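Local coordinates for protein nicotinate-nucleotide diphosphorylase (Carboxylating) (Streptococcus pyogenes GA06023, PDB 5HUO) that probably catalyses the conversion of quinolinate and 5-phospho-alpha-D-ribose 1-diphosphate to nicotinate ribonucleotide, carbon dioxide and diphosphate in NAD(+) biosynthesis, at residues Q98-F103 / V115-G120; A67-F72 / F304-L309; L82-R87 / L133-H138; L91-T96 / V122-T127. One frame throughout, in Å; residues are numbered along the deposited sequence.

Contact 1 (Q98-F103 / V115-G120); sequences QNPHQF and VLEIIG
Gln98 and Glu117 form an antiparallel hydrogen-bonded pair, and this doubly bonded pair is the firm part of the contact. Glu117 N reaches Gln98 O at 2.8 Å, with an N-H...O angle of 173°, and Gln98 N returns a bond of 2.9 Å to Glu117 O. Beside it, the CD2 branch of Leu116 lies 3.6 Å from Asn99 CB, the two side chains running at a slant to one another. The chain then leaves the strand in a type I turn from Asn99 to Gln102. Asn99 ties the turn off with both ends of its amide: OD1 receives Phe103 N at 3.0 Å, from above the carbonyl plane, while ND2 donates to a lone pair of Phe103 O. Phe103 is thereby brought back to Val115, whose CG2 sits over one face of the ring and whose CA is 3.6 Å from Phe103 CD2. The outer side is looser: Gln98 and Pro100 are exposed, and Pro100 adds little more than its CG beside the carboxylate of Glu117. On the inner side, Val115 and Leu116 form a classic beta bulge opposite Leu71 of strand 66-73, and both rest on Leu82 of helix 82-92.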
loop_
_atom_site.group_PDB
_atom_site.type_symbol
_atom_site.label_atom_id
_atom_site.label_comp_id
_atom_site.label_asym_id
_atom_site.label_seq_id
_atom_site.Cartn_x
_atom_site.Cartn_y
_atom_site.Cartn_z
ATOM N N GLN A 98 11.134 -10.459 29.721
ATOM C CA GLN A 98 11.414 -11.485 30.692
ATOM C C GLN A 98 10.085 -12.122 31.044
ATOM O O GLN A 98 9.096 -11.418 31.269
ATOM C CB GLN A 98 12.053 -10.898 31.915
ATOM C CG GLN A 98 13.560 -10.754 31.819
ATOM C CD GLN A 98 14.149 -9.863 32.926
ATOM O OE1 GLN A 98 13.467 -9.449 33.869
ATOM N NE2 GLN A 98 15.418 -9.602 32.824
ATOM N N ASN A 99 10.072 -13.445 31.141
ATOM C CA ASN A 99 8.855 -14.181 31.439
ATOM C C ASN A 99 9.128 -15.129 32.617
ATOM O O ASN A 99 9.272 -16.336 32.426
ATOM C CB ASN A 99 8.382 -14.958 30.200
ATOM C CG ASN A 99 6.958 -15.462 30.320
ATOM O OD1 ASN A 99 6.354 -15.539 31.420
ATOM N ND2 ASN A 99 6.420 -15.844 29.217
ATOM N N PRO A 100 9.152 -14.595 33.838
ATOM C CA PRO A 100 9.434 -15.330 35.058
ATOM C C PRO A 100 8.662 -16.597 35.240
ATOM O O PRO A 100 9.236 -17.569 35.720
ATOM C CB PRO A 100 8.998 -14.361 36.158
ATOM C CG PRO A 100 9.171 -13.020 35.573
ATOM C CD PRO A 100 8.744 -13.207 34.143
ATOM N N HIS A 101 7.398 -16.615 34.871
ATOM C CA HIS A 101 6.546 -17.789 35.093
ATOM C C HIS A 101 6.287 -18.644 33.838
ATOM O O HIS A 101 5.460 -19.552 33.859
ATOM C CB HIS A 101 5.227 -17.357 35.681
ATOM C CG HIS A 101 5.355 -16.762 37.014
ATOM N ND1 HIS A 101 5.996 -17.385 38.038
ATOM C CD2 HIS A 101 4.925 -15.589 37.501
ATOM C CE1 HIS A 101 5.963 -16.630 39.110
ATOM N NE2 HIS A 101 5.334 -15.524 38.810
ATOM N N GLN A 102 7.020 -18.349 32.773
ATOM C CA GLN A 102 6.927 -19.093 31.533
ATOM C C GLN A 102 5.532 -19.150 30.995
ATOM O O GLN A 102 5.075 -20.210 30.531
ATOM C CB GLN A 102 7.499 -20.493 31.705
ATOM C CG GLN A 102 8.993 -20.373 31.934
ATOM C CD GLN A 102 9.714 -21.695 32.153
ATOM O OE1 GLN A 102 9.861 -22.168 33.303
ATOM N NE2 GLN A 102 10.168 -22.313 31.063
ATOM N N PHE A 103 4.831 -18.054 31.076
ATOM C CA PHE A 103 3.427 -17.974 30.570
ATOM C C PHE A 103 3.385 -18.140 29.074
ATOM O O PHE A 103 4.230 -17.641 28.362
ATOM C CB PHE A 103 2.758 -16.602 30.901
ATOM C CG PHE A 103 2.005 -16.564 32.180
ATOM C CD1 PHE A 103 0.764 -17.167 32.302
ATOM C CD2 PHE A 103 2.537 -15.914 33.285
ATOM C CE1 PHE A 103 0.074 -17.153 33.506
ATOM C CE2 PHE A 103 1.854 -15.896 34.515
ATOM C CZ PHE A 103 0.622 -16.532 34.626
ATOM N N VAL A 115 2.509 -11.663 34.090
ATOM C CA VAL A 115 2.590 -12.354 32.815
ATOM C C VAL A 115 3.922 -12.103 32.086
ATOM O O VAL A 115 4.548 -13.007 31.590
ATOM C CB VAL A 115 1.445 -11.916 31.913
ATOM C CG1 VAL A 115 1.544 -12.602 30.550
ATOM C CG2 VAL A 115 0.106 -12.239 32.573
ATOM N N LEU A 116 4.347 -10.858 32.076
ATOM C CA LEU A 116 5.589 -10.460 31.430
ATOM C C LEU A 116 6.219 -9.225 32.087
ATOM O O LEU A 116 5.527 -8.375 32.624
ATOM C CB LEU A 116 5.335 -10.100 29.961
ATOM C CG LEU A 116 5.571 -11.120 28.890
ATOM C CD1 LEU A 116 5.714 -10.369 27.581
ATOM C CD2 LEU A 116 6.794 -11.986 29.073
ATOM N N GLU A 117 7.536 -9.135 31.927
ATOM C CA GLU A 117 8.257 -7.924 32.153
ATOM C C GLU A 117 8.772 -7.463 30.842
ATOM O O GLU A 117 9.269 -8.227 30.050
ATOM C CB GLU A 117 9.377 -8.147 33.129
ATOM C CG GLU A 117 8.891 -8.171 34.576
ATOM C CD GLU A 117 9.894 -8.789 35.559
ATOM O OE1 GLU A 117 10.733 -9.630 35.167
ATOM O OE2 GLU A 117 9.781 -8.440 36.765
ATOM N N ILE A 118 8.580 -6.188 30.599
ATOM C CA ILE A 118 9.011 -5.550 29.362
ATOM C C ILE A 118 10.169 -4.561 29.625
ATOM O O ILE A 118 10.021 -3.633 30.417
ATOM C CB ILE A 118 7.872 -4.774 28.685
ATOM C CG1 ILE A 118 6.695 -5.656 28.421
ATOM C CG2 ILE A 118 8.338 -4.197 27.335
ATOM C CD1 ILE A 118 5.647 -5.612 29.503
ATOM N N ILE A 119 11.295 -4.755 28.929
ATOM C CA ILE A 119 12.514 -3.949 29.150
ATOM C C ILE A 119 12.958 -3.209 27.907
ATOM O O ILE A 119 13.163 -3.788 26.877
ATOM C CB ILE A 119 13.708 -4.781 29.608
ATOM C CG1 ILE A 119 13.477 -5.329 30.989
ATOM C CG2 ILE A 119 14.952 -3.940 29.660
ATOM C CD1 ILE A 119 12.907 -6.733 30.950
ATOM N N GLY A 120 13.102 -1.913 28.059
ATOM C CA GLY A 120 13.536 -1.059 26.976
ATOM C C GLY A 120 13.486 0.411 27.358
ATOM O O GLY A 120 13.227 0.780 28.502
#

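Contact 2 (A67-F72 / F304-L309); sequences AKVSLF and FSMKGL
An antiparallel strand pair joins the sheet's first strand in sequence to the C-terminal strand: 304-309 is laid along 67-72. Four backbone bonds hold the ladder. Phe72 N gives a nearly straight bond to Ser305 O (2.8 Å, 175°) and Ser305 N bonds back to Phe72 O; Ser70 and Lys307 exchange a similar pair, with Lys307 N 2.9 Å from Ser70 O. Between them, Leu71 and Met306 make the non-hydrogen-bonded pair, their CA atoms 4.5 Å apart. Leu71 has CG anti to the backbone N (chi1 176°), which lets CD1 lie between Met306 CG, at 4.0 Å, and Phe304 CB. Farther along, Val69 divides its two branches between partners: CG1 packs on Met306 CB, and CG2 meets Leu309 CD1 at 3.4 Å. The same leucine methyl also touches Ala67 CB at 3.7 Å. Helices 82-92 and 122-153 lie against the face bearing Leu71 and Met306, whereas Lys307, on the other face, is exposed. Since strand 304-311 is outermost in this chain's four-stranded sheet, the arrangement is that of a C-terminal edge strand completing the antiparallel sheet of the quinolinate phosphoribosyltransferase N-terminal domain.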
loop_
_atom_site.group_PDB
_atom_site.type_symbol
_atom_site.label_atom_id
_atom_site.label_comp_id
_atom_site.label_asym_id
_atom_site.label_seq_id
_atom_site.Cartn_x
_atom_site.Cartn_y
_atom_site.Cartn_z
ATOM N N ALA A 67 14.345 1.028 31.028
ATOM C CA ALA A 67 13.371 0.889 32.084
ATOM C C ALA A 67 12.678 -0.454 31.974
ATOM O O ALA A 67 12.787 -1.140 30.976
ATOM C CB ALA A 67 12.373 2.014 32.005
ATOM N N LYS A 68 11.997 -0.807 33.038
ATOM C CA LYS A 68 11.270 -2.043 33.096
ATOM C C LYS A 68 9.854 -1.753 33.525
ATOM O O LYS A 68 9.631 -0.955 34.403
ATOM C CB LYS A 68 11.901 -3.031 34.068
ATOM C CG LYS A 68 11.124 -4.335 34.208
ATOM C CD LYS A 68 11.956 -5.542 34.675
ATOM C CE LYS A 68 12.344 -5.524 36.157
ATOM N NZ LYS A 68 11.176 -5.200 37.034
ATOM N N VAL A 69 8.911 -2.446 32.885
ATOM C CA VAL A 69 7.491 -2.371 33.208
ATOM C C VAL A 69 6.933 -3.762 33.223
ATOM O O VAL A 69 7.365 -4.608 32.480
ATOM C CB VAL A 69 6.662 -1.677 32.155
ATOM C CG1 VAL A 69 5.269 -1.377 32.704
ATOM C CG2 VAL A 69 7.250 -0.376 31.811
ATOM N N SER A 70 5.941 -3.970 34.061
ATOM C CA SER A 70 5.327 -5.273 34.249
ATOM C C SER A 70 3.915 -5.348 33.674
ATOM O O SER A 70 3.104 -4.439 33.841
ATOM C CB SER A 70 5.317 -5.624 35.733
ATOM O OG SER A 70 6.637 -5.813 36.176
ATOM N N LEU A 71 3.644 -6.458 33.034
ATOM C CA LEU A 71 2.335 -6.749 32.525
ATOM C C LEU A 71 1.614 -7.658 33.521
ATOM O O LEU A 71 2.069 -8.760 33.786
ATOM C CB LEU A 71 2.420 -7.451 31.182
ATOM C CG LEU A 71 1.071 -7.907 30.583
ATOM C CD1 LEU A 71 0.155 -6.756 30.222
ATOM C CD2 LEU A 71 1.353 -8.762 29.365
ATOM N N PHE A 72 0.491 -7.187 34.039
ATOM C CA PHE A 72 -0.287 -7.905 35.023
ATOM C C PHE A 72 -1.660 -8.285 34.479
ATOM O O PHE A 72 -2.351 -7.475 33.858
ATOM C CB PHE A 72 -0.502 -7.059 36.286
ATOM C CG PHE A 72 0.723 -6.893 37.115
ATOM C CD1 PHE A 72 1.166 -7.950 37.917
ATOM C CD2 PHE A 72 1.430 -5.686 37.128
ATOM C CE1 PHE A 72 2.334 -7.824 38.649
ATOM C CE2 PHE A 72 2.565 -5.561 37.886
ATOM C CZ PHE A 72 3.021 -6.628 38.634
ATOM N N PHE A 304 -6.186 -6.346 31.643
ATOM C CA PHE A 304 -4.774 -6.399 31.994
ATOM C C PHE A 304 -4.336 -4.958 32.308
ATOM O O PHE A 304 -5.016 -4.022 31.933
ATOM C CB PHE A 304 -3.864 -6.858 30.837
ATOM C CG PHE A 304 -3.991 -8.298 30.453
ATOM C CD1 PHE A 304 -5.033 -8.727 29.605
ATOM C CD2 PHE A 304 -3.082 -9.223 30.878
ATOM C CE1 PHE A 304 -5.153 -10.038 29.227
ATOM C CE2 PHE A 304 -3.182 -10.559 30.495
ATOM C CZ PHE A 304 -4.211 -10.966 29.679
ATOM N N SER A 305 -3.185 -4.799 32.971
ATOM C CA SER A 305 -2.575 -3.512 33.077
ATOM C C SER A 305 -1.063 -3.631 33.036
ATOM O O SER A 305 -0.489 -4.642 33.317
ATOM C CB SER A 305 -3.004 -2.807 34.341
ATOM O OG SER A 305 -2.176 -3.209 35.432
ATOM N N MET A 306 -0.429 -2.544 32.639
ATOM C CA MET A 306 1.037 -2.406 32.645
ATOM C C MET A 306 1.381 -1.367 33.691
ATOM O O MET A 306 0.964 -0.212 33.597
ATOM C CB MET A 306 1.567 -1.951 31.320
ATOM C CG MET A 306 1.839 -3.080 30.399
ATOM S SD MET A 306 2.275 -2.554 28.732
ATOM C CE MET A 306 3.590 -1.359 28.991
ATOM N N LYS A 307 2.123 -1.798 34.690
ATOM C CA LYS A 307 2.389 -0.997 35.869
ATOM C C LYS A 307 3.783 -1.316 36.409
ATOM O O LYS A 307 4.456 -2.252 35.958
ATOM C CB LYS A 307 1.297 -1.281 36.955
ATOM C CG LYS A 307 0.241 -0.214 37.088
ATOM C CD LYS A 307 -1.104 -0.779 37.498
ATOM C CE LYS A 307 -2.234 0.278 37.338
ATOM N NZ LYS A 307 -3.638 -0.295 37.404
ATOM N N GLY A 308 4.198 -0.540 37.398
ATOM C CA GLY A 308 5.444 -0.795 38.086
ATOM C C GLY A 308 6.663 -0.404 37.274
ATOM O O GLY A 308 7.670 -1.123 37.273
ATOM N N LEU A 309 6.585 0.746 36.658
ATOM C CA LEU A 309 7.683 1.258 35.891
ATOM C C LEU A 309 8.831 1.661 36.807
ATOM O O LEU A 309 8.644 2.404 37.762
ATOM C CB LEU A 309 7.276 2.470 35.096
ATOM C CG LEU A 309 8.377 3.161 34.289
ATOM C CD1 LEU A 309 8.847 2.282 33.184
ATOM C CD2 LEU A 309 7.910 4.442 33.673
#

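Contact 3 (L82-R87 / L133-H138); sequences LTVFQR and LNFLQH
Phe85 and Leu136 meet where two helices run antiparallel, the short axes of 82-87 and 133-138 being 174° apart in direction and 8.4 Å apart at closest approach. No hydrogen bond crosses between them; the side chains that meet are apolar, and every touching residue is buried. The first component is aromatic on aliphatic. Phe85 has CG anti to its own N (chi1 171°), which carries the ring along the side of the partner helix: CB lies 4.1 Å from Leu136 CD1, CD1 of the ring approaches Leu136 CD2, and CE1 comes 4.2 Å from Leu133 CD2. The side chains of Phe85 and Leu133 run side by side in the same direction, while Leu133 N stands at the ring's edge, near its plane. Val84 repeats the theme on the other flank, setting CG1 3.8 Å from Phe135 CB and equally close to CG, with the two side chains at about a right angle. A second component is methyl on backbone, where Leu136 CD1 rests 3.8 Å from Leu82 N. That amide is not left without a partner, being bonded to Asp105. Beyond the pair, Phe89 meets the Phe85 ring edge-to-face, and Phe135 packs on Pro168 of a neighbouring subunit. With Leu71 of the sheet touching Phe85, Leu133 and Leu136, the pair forms part of the helical layer of a two-layer alpha/beta sandwich, the fold of the N-terminal domain in this family.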
loop_
_atom_site.group_PDB
_atom_site.type_symbol
_atom_site.label_atom_id
_atom_site.label_comp_id
_atom_site.label_asym_id
_atom_site.label_seq_id
_atom_site.Cartn_x
_atom_site.Cartn_y
_atom_site.Cartn_z
ATOM N N LEU A 82 -0.189 -13.231 23.387
ATOM C CA LEU A 82 1.047 -12.785 24.071
ATOM C C LEU A 82 2.181 -12.382 23.087
ATOM O O LEU A 82 2.820 -11.388 23.288
ATOM C CB LEU A 82 1.573 -13.884 24.977
ATOM C CG LEU A 82 2.741 -13.457 25.870
ATOM C CD1 LEU A 82 2.263 -12.457 26.927
ATOM C CD2 LEU A 82 3.355 -14.654 26.567
ATOM N N THR A 83 2.391 -13.162 22.026
ATOM C CA THR A 83 3.443 -12.839 21.099
ATOM C C THR A 83 2.988 -11.676 20.226
ATOM O O THR A 83 3.848 -10.937 19.691
ATOM C CB THR A 83 3.930 -14.003 20.222
ATOM O OG1 THR A 83 2.948 -14.317 19.296
ATOM C CG2 THR A 83 4.201 -15.203 20.998
ATOM N N VAL A 84 1.677 -11.508 20.074
ATOM C CA VAL A 84 1.177 -10.327 19.373
ATOM C C VAL A 84 1.483 -9.055 20.153
ATOM O O VAL A 84 2.003 -8.083 19.663
ATOM C CB VAL A 84 -0.322 -10.370 19.190
ATOM C CG1 VAL A 84 -0.797 -9.122 18.512
ATOM C CG2 VAL A 84 -0.718 -11.535 18.338
ATOM N N PHE A 85 1.162 -9.131 21.431
ATOM C CA PHE A 85 1.515 -8.081 22.434
ATOM C C PHE A 85 2.987 -7.685 22.342
ATOM O O PHE A 85 3.324 -6.520 22.203
ATOM C CB PHE A 85 1.212 -8.582 23.849
ATOM C CG PHE A 85 1.717 -7.691 24.928
ATOM C CD1 PHE A 85 0.942 -6.665 25.406
ATOM C CD2 PHE A 85 2.957 -7.893 25.482
ATOM C CE1 PHE A 85 1.428 -5.832 26.407
ATOM C CE2 PHE A 85 3.423 -7.111 26.509
ATOM C CZ PHE A 85 2.676 -6.066 26.968
ATOM N N GLN A 86 3.824 -8.697 22.344
ATOM C CA GLN A 86 5.268 -8.477 22.279
ATOM C C GLN A 86 5.699 -7.765 20.988
ATOM O O GLN A 86 6.588 -6.914 20.979
ATOM C CB GLN A 86 6.040 -9.806 22.411
ATOM C CG GLN A 86 5.899 -10.395 23.786
ATOM C CD GLN A 86 6.694 -11.659 23.998
ATOM O OE1 GLN A 86 6.116 -12.731 24.195
ATOM N NE2 GLN A 86 8.003 -11.564 23.947
ATOM N N ARG A 87 5.087 -8.197 19.894
ATOM C CA ARG A 87 5.506 -7.757 18.547
ATOM C C ARG A 87 5.250 -6.278 18.334
ATOM O O ARG A 87 5.978 -5.609 17.653
ATOM C CB ARG A 87 4.808 -8.608 17.473
ATOM C CG ARG A 87 5.283 -8.309 16.072
ATOM C CD ARG A 87 6.753 -8.574 15.886
ATOM N NE ARG A 87 7.157 -8.371 14.521
ATOM C CZ ARG A 87 8.385 -8.045 14.119
ATOM N NH1 ARG A 87 8.641 -7.818 12.850
ATOM N NH2 ARG A 87 9.371 -7.927 14.945
ATOM N N LEU A 133 -1.759 -3.603 24.512
ATOM C CA LEU A 133 -2.838 -4.092 25.395
ATOM C C LEU A 133 -4.151 -4.313 24.682
ATOM O O LEU A 133 -4.853 -5.265 24.921
ATOM C CB LEU A 133 -3.056 -3.120 26.553
ATOM C CG LEU A 133 -1.991 -3.122 27.664
ATOM C CD1 LEU A 133 -2.241 -1.969 28.596
ATOM C CD2 LEU A 133 -1.961 -4.427 28.449
ATOM N N ASN A 134 -4.486 -3.406 23.804
ATOM C CA ASN A 134 -5.699 -3.538 23.011
ATOM C C ASN A 134 -5.736 -4.870 22.277
ATOM O O ASN A 134 -6.758 -5.553 22.278
ATOM C CB ASN A 134 -5.845 -2.382 22.026
ATOM C CG ASN A 134 -6.303 -1.084 22.697
ATOM O OD1 ASN A 134 -6.628 -1.068 23.867
ATOM N ND2 ASN A 134 -6.343 -0.001 21.950
ATOM N N PHE A 135 -4.613 -5.287 21.693
ATOM C CA PHE A 135 -4.573 -6.612 21.061
ATOM C C PHE A 135 -4.758 -7.682 22.115
ATOM O O PHE A 135 -5.642 -8.483 22.029
ATOM C CB PHE A 135 -3.296 -6.846 20.275
ATOM C CG PHE A 135 -3.329 -6.273 18.881
ATOM C CD1 PHE A 135 -3.960 -6.922 17.878
ATOM C CD2 PHE A 135 -2.726 -5.019 18.598
ATOM C CE1 PHE A 135 -4.034 -6.370 16.622
ATOM C CE2 PHE A 135 -2.780 -4.479 17.330
ATOM C CZ PHE A 135 -3.439 -5.165 16.338
ATOM N N LEU A 136 -3.926 -7.645 23.132
ATOM C CA LEU A 136 -3.916 -8.680 24.182
ATOM C C LEU A 136 -5.244 -8.832 24.894
ATOM O O LEU A 136 -5.733 -9.929 25.114
ATOM C CB LEU A 136 -2.856 -8.390 25.192
ATOM C CG LEU A 136 -2.615 -9.528 26.196
ATOM C CD1 LEU A 136 -1.880 -10.671 25.549
ATOM C CD2 LEU A 136 -1.842 -9.010 27.397
ATOM N N GLN A 137 -5.867 -7.720 25.206
ATOM C CA GLN A 137 -7.156 -7.733 25.910
ATOM C C GLN A 137 -8.203 -8.366 25.050
ATOM O O GLN A 137 -8.990 -9.179 25.506
ATOM C CB GLN A 137 -7.568 -6.351 26.321
ATOM C CG GLN A 137 -6.815 -5.894 27.558
ATOM C CD GLN A 137 -7.183 -4.526 27.995
ATOM O OE1 GLN A 137 -7.921 -3.813 27.286
ATOM N NE2 GLN A 137 -6.625 -4.086 29.102
ATOM N N HIS A 138 -8.199 -8.004 23.795
ATOM C CA HIS A 138 -9.266 -8.452 22.851
ATOM C C HIS A 138 -9.170 -9.973 22.604
ATOM O O HIS A 138 -10.176 -10.699 22.685
ATOM C CB HIS A 138 -9.129 -7.685 21.524
ATOM C CG HIS A 138 -10.112 -8.065 20.474
ATOM N ND1 HIS A 138 -11.426 -7.685 20.518
ATOM C CD2 HIS A 138 -9.979 -8.770 19.321
ATOM C CE1 HIS A 138 -12.073 -8.144 19.451
ATOM N NE2 HIS A 138 -11.216 -8.815 18.706
#

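Contact 4 (L91-T96 / V122-T127); sequences LFDEVT and VRSLLT
Phe92, Asp93 and Val95 carry the chain past Ser124 and its neighbours in a helix-to-strand connection of the alpha/beta sandwich, linking helix 82-92 to strand 95-98 across the first turns of helix 122-153. Phe92 comes first. Its CG is anti to the backbone N (chi1 -166°), and this turns the ring toward the helix, where CZ lies 3.8 Å from Thr127 CG2 and CE2 is 4.1 Å from Ser124 CA. The phenylalanine and threonine side chains cross at about a right angle. Thr127 uses its methyl here, while its hydroxyl is hydrogen-bonded to Asp54. At Asp93 the contact turns polar: Ser124 OG donates to OD2 at a modelled 2.5 Å, a length too short to be trusted at this resolution. Ser121, just before the helix, adds its hydroxyl to the same group, hydrogen-bonded to Ser124 OG and weakly to the carboxylate. The carboxylate of Asp93 thus lies beside the first turn of the helix, its OD2 met by two serine hydroxyls. Two residues on, Val95 resumes the apolar packing. Its two branches diverge, CG2 approaching Ser124 CB at 4.3 Å while CG1 reaches the CD2 methyl of Leu125, 4.4 Å away.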
loop_
_atom_site.group_PDB
_atom_site.type_symbol
_atom_site.label_atom_id
_atom_site.label_comp_id
_atom_site.label_asym_id
_atom_site.label_seq_id
_atom_site.Cartn_x
_atom_site.Cartn_y
_atom_site.Cartn_z
ATOM N N LEU A 91 8.409 -4.133 16.734
ATOM C CA LEU A 91 8.329 -3.350 15.493
ATOM C C LEU A 91 8.695 -1.870 15.673
ATOM O O LEU A 91 9.228 -1.240 14.769
ATOM C CB LEU A 91 6.925 -3.356 14.974
ATOM C CG LEU A 91 6.436 -4.650 14.368
ATOM C CD1 LEU A 91 4.935 -4.511 14.149
ATOM C CD2 LEU A 91 7.136 -4.929 13.055
ATOM N N PHE A 92 8.428 -1.357 16.864
ATOM C CA PHE A 92 8.654 0.051 17.202
ATOM C C PHE A 92 10.099 0.376 17.617
ATOM O O PHE A 92 10.636 1.424 17.261
ATOM C CB PHE A 92 7.723 0.446 18.341
ATOM C CG PHE A 92 7.608 1.933 18.571
ATOM C CD1 PHE A 92 6.711 2.704 17.846
ATOM C CD2 PHE A 92 8.377 2.546 19.537
ATOM C CE1 PHE A 92 6.605 4.081 18.057
ATOM C CE2 PHE A 92 8.280 3.914 19.764
ATOM C CZ PHE A 92 7.388 4.693 19.024
ATOM N N ASP A 93 10.715 -0.520 18.364
ATOM C CA ASP A 93 12.013 -0.250 18.949
ATOM C C ASP A 93 12.667 -1.546 19.422
ATOM O O ASP A 93 12.137 -2.607 19.246
ATOM C CB ASP A 93 11.850 0.781 20.098
ATOM C CG ASP A 93 13.181 1.426 20.529
ATOM O OD1 ASP A 93 14.122 1.474 19.698
ATOM O OD2 ASP A 93 13.344 1.790 21.709
ATOM N N GLU A 94 13.853 -1.423 19.998
ATOM C CA GLU A 94 14.575 -2.562 20.551
ATOM C C GLU A 94 14.091 -2.765 21.961
ATOM O O GLU A 94 14.255 -1.908 22.828
ATOM C CB GLU A 94 16.060 -2.333 20.538
ATOM C CG GLU A 94 16.682 -2.475 19.165
ATOM C CD GLU A 94 18.031 -3.178 19.198
ATOM O OE1 GLU A 94 18.886 -2.828 18.365
ATOM O OE2 GLU A 94 18.250 -4.094 20.034
ATOM N N VAL A 95 13.408 -3.872 22.158
ATOM C CA VAL A 95 12.756 -4.146 23.409
ATOM C C VAL A 95 12.944 -5.587 23.707
ATOM O O VAL A 95 12.790 -6.428 22.838
ATOM C CB VAL A 95 11.250 -3.831 23.339
ATOM C CG1 VAL A 95 10.528 -4.233 24.616
ATOM C CG2 VAL A 95 11.019 -2.341 23.095
ATOM N N THR A 96 13.246 -5.892 24.953
ATOM C CA THR A 96 13.401 -7.295 25.387
ATOM C C THR A 96 12.387 -7.656 26.442
ATOM O O THR A 96 11.762 -6.770 27.026
ATOM C CB THR A 96 14.804 -7.567 25.925
ATOM O OG1 THR A 96 15.087 -6.669 27.000
ATOM C CG2 THR A 96 15.818 -7.367 24.818
ATOM N N VAL A 122 12.103 4.088 27.967
ATOM C CA VAL A 122 10.825 4.550 28.491
ATOM C C VAL A 122 9.852 4.987 27.394
ATOM O O VAL A 122 8.656 4.709 27.428
ATOM C CB VAL A 122 11.013 5.726 29.448
ATOM C CG1 VAL A 122 9.666 6.309 29.838
ATOM C CG2 VAL A 122 11.705 5.274 30.689
ATOM N N ARG A 123 10.371 5.705 26.433
ATOM C CA ARG A 123 9.526 6.204 25.372
ATOM C C ARG A 123 8.882 5.062 24.600
ATOM O O ARG A 123 7.705 5.115 24.286
ATOM C CB ARG A 123 10.284 7.180 24.506
ATOM C CG ARG A 123 10.335 8.563 25.142
ATOM C CD ARG A 123 11.709 9.210 25.010
ATOM N NE ARG A 123 11.657 10.677 25.040
ATOM C CZ ARG A 123 11.711 11.471 23.967
ATOM N NH1 ARG A 123 11.642 12.788 24.093
ATOM N NH2 ARG A 123 11.828 10.947 22.755
ATOM N N SER A 124 9.635 4.008 24.330
ATOM C CA SER A 124 9.087 2.852 23.632
ATOM C C SER A 124 8.042 2.099 24.464
ATOM O O SER A 124 7.059 1.616 23.926
ATOM C CB SER A 124 10.174 1.883 23.233
ATOM O OG SER A 124 11.212 2.607 22.624
ATOM N N LEU A 125 8.247 2.045 25.763
ATOM C CA LEU A 125 7.336 1.307 26.587
ATOM C C LEU A 125 6.002 1.991 26.699
ATOM O O LEU A 125 4.941 1.358 26.558
ATOM C CB LEU A 125 7.905 1.061 27.962
ATOM C CG LEU A 125 9.286 0.333 27.972
ATOM C CD1 LEU A 125 9.796 0.282 29.386
ATOM C CD2 LEU A 125 9.276 -1.036 27.403
ATOM N N LEU A 126 6.018 3.291 26.926
ATOM C CA LEU A 126 4.770 4.007 27.157
ATOM C C LEU A 126 3.994 4.277 25.884
ATOM O O LEU A 126 2.796 4.224 25.868
ATOM C CB LEU A 126 5.026 5.296 27.892
ATOM C CG LEU A 126 5.715 5.127 29.234
ATOM C CD1 LEU A 126 5.740 6.434 30.002
ATOM C CD2 LEU A 126 5.056 4.054 30.083
ATOM N N THR A 127 4.693 4.533 24.813
ATOM C CA THR A 127 4.045 4.835 23.581
ATOM C C THR A 127 3.399 3.591 23.014
ATOM O O THR A 127 2.367 3.664 22.357
ATOM C CB THR A 127 5.059 5.459 22.578
ATOM O OG1 THR A 127 5.472 6.715 23.103
ATOM C CG2 THR A 127 4.448 5.732 21.238
#

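In the fold
The four contacts lie in one pair of layers, a sheet and the helices packed on it. Contacts 1 and 2 share that sheet, their centres about 10 Å apart, and are joined directly where Leu116 O lies 2.7 Å from Leu71 N and Ile118 N 2.7 Å from Val69 O. Contacts 3 and 4 both use helices 82-92 and 122-153, their centres about 14 Å apart. Leu71 CD1 meets Leu133 CD2 at 3.6 Å, linking contact 2 to contact 3, and Ile118 CG2 packs on Val95 and Leu125, linking contact 1 to contact 4. Contact 2, spanning 231 intervening residues, encloses the other three along the chain. The centre of contact 3 lies about 14 Å from the chain's centre, nearer than those of the other three.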